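Local coordinates for carboxypeptidase A (Helicoverpa armigera, PDB 1JQG), which is a zinc-containing metallocarboxypeptidase of the M14 family that probably removes residues from the C-terminal end of peptides in the insect gut, at residues P399-I402 and E403-G406. Residues are numbered along the deposited sequence; the frame is centred on the assembly and turned at random.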
loop_
_atom_site.group_PDB
_atom_site.type_symbol
_atom_site.label_atom_id
_atom_site.label_comp_id
_atom_site.label_asym_id
_atom_site.label_seq_id
_atom_site.Cartn_x
_atom_site.Cartn_y
_atom_site.Cartn_z
ATOM N N PRO A 399 -6.316 -15.080 -7.950
ATOM C CA PRO A 399 -5.304 -16.018 -7.479
ATOM C C PRO A 399 -4.240 -16.404 -8.481
ATOM O O PRO A 399 -3.202 -16.882 -8.079
ATOM C CB PRO A 399 -6.156 -17.205 -6.993
ATOM C CG PRO A 399 -7.412 -17.139 -7.778
ATOM C CD PRO A 399 -7.682 -15.641 -7.803
ATOM N N ASP A 400 -4.368 -16.098 -9.764
ATOM C CA ASP A 400 -3.412 -16.380 -10.809
ATOM C C ASP A 400 -2.316 -15.338 -10.871
ATOM O O ASP A 400 -1.232 -15.621 -11.387
ATOM C CB ASP A 400 -4.092 -16.456 -12.182
ATOM C CG ASP A 400 -4.969 -17.674 -12.372
ATOM O OD1 ASP A 400 -4.942 -18.668 -11.596
ATOM O OD2 ASP A 400 -5.729 -17.607 -13.376
ATOM N N PHE A 401 -2.536 -14.179 -10.282
ATOM C CA PHE A 401 -1.547 -13.088 -10.294
ATOM C C PHE A 401 -0.753 -13.033 -9.004
ATOM O O PHE A 401 0.205 -12.275 -8.881
ATOM C CB PHE A 401 -2.258 -11.772 -10.588
ATOM C CG PHE A 401 -1.380 -10.572 -10.740
ATOM C CD1 PHE A 401 -1.475 -9.466 -9.899
ATOM C CD2 PHE A 401 -0.458 -10.536 -11.777
ATOM C CE1 PHE A 401 -0.666 -8.360 -10.083
ATOM C CE2 PHE A 401 0.350 -9.420 -11.943
ATOM C CZ PHE A 401 0.261 -8.333 -11.105
ATOM N N ILE A 402 -1.112 -13.829 -8.000
ATOM C CA ILE A 402 -0.500 -13.779 -6.677
ATOM C C ILE A 402 1.008 -13.969 -6.683
ATOM O O ILE A 402 1.726 -13.139 -6.086
ATOM C CB ILE A 402 -1.139 -14.768 -5.716
ATOM C CG1 ILE A 402 -2.644 -14.554 -5.599
ATOM C CG2 ILE A 402 -0.392 -14.669 -4.375
ATOM C CD1 ILE A 402 -3.328 -15.264 -4.440
ATOM N N GLU A 403 1.499 -15.042 -7.286
ATOM C CA GLU A 403 2.932 -15.272 -7.395
ATOM C C GLU A 403 3.631 -14.246 -8.274
ATOM O O GLU A 403 4.760 -13.837 -8.011
ATOM C CB GLU A 403 3.192 -16.702 -7.910
ATOM C CG GLU A 403 4.669 -17.069 -7.888
ATOM C CD GLU A 403 4.941 -18.526 -8.210
ATOM O OE1 GLU A 403 5.208 -19.364 -7.328
ATOM O OE2 GLU A 403 4.887 -18.864 -9.405
ATOM N N GLN A 404 3.024 -13.868 -9.404
ATOM C CA GLN A 404 3.619 -12.948 -10.360
ATOM C C GLN A 404 3.751 -11.566 -9.722
ATOM O O GLN A 404 4.743 -10.894 -9.973
ATOM C CB GLN A 404 2.778 -12.846 -11.631
ATOM C CG GLN A 404 3.210 -11.757 -12.610
ATOM C CD GLN A 404 4.623 -11.889 -13.113
ATOM O OE1 GLN A 404 5.277 -12.936 -13.135
ATOM N NE2 GLN A 404 5.222 -10.786 -13.576
ATOM N N ALA A 405 2.795 -11.193 -8.880
ATOM C CA ALA A 405 2.772 -9.962 -8.147
ATOM C C ALA A 405 4.004 -9.856 -7.251
ATOM O O ALA A 405 4.708 -8.838 -7.333
ATOM C CB ALA A 405 1.474 -9.895 -7.347
ATOM N N GLY A 406 4.315 -10.943 -6.568
ATOM C CA GLY A 406 5.497 -11.031 -5.737
ATOM C C GLY A 406 6.804 -11.023 -6.527
ATOM O O GLY A 406 7.719 -10.292 -6.200
#
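Phe401 lays its ring over the methyl group of Ala405, one helical turn further on. The methyl lies over one face, offset toward the rim, in a CH-pi contact, with Ala405 CB 4.1 Å from the centroid of the Phe401 ring. The nearest ring atom is Phe401 CE1, 3.8 Å from Ala405 CB. With CG anti to the backbone N (chi1 -175°), the ring of Phe401 is directed forward along the chain, above the turn that starts here. The CD2 and CE2 carbons of the ring meet the aliphatic part of Gln404 obliquely, with Phe401 CE2 3.8 Å from Gln404 CG. Beyond CG the Gln404 chain bends at chi2 (59°), and its NE2 leaves the ring to bond Glu408 and the carbonyl oxygen of Val342.

This is the first turn of helix 402-421, the last helix of the chain, entered from the loop after strand 377-383, which belongs to the mixed eight-stranded sheet of the zinc carboxypeptidase fold. Ala405 N donates to Phe401 O at 2.8 Å, whereas the next i to i+4 bond, from Gly406 N to Ile402 O, is weak at 3.4 Å. The ring of Phe401 also stacks with that of Tyr386, and the side chain touches Asn347 and lies about 11 Å from that of Glu382, the predicted proton donor/acceptor. A serine in place of Phe401 would probably open a gap above the Ala405 methyl and leave Tyr386 without its stacking partner. Ile402 turns instead to Ile121.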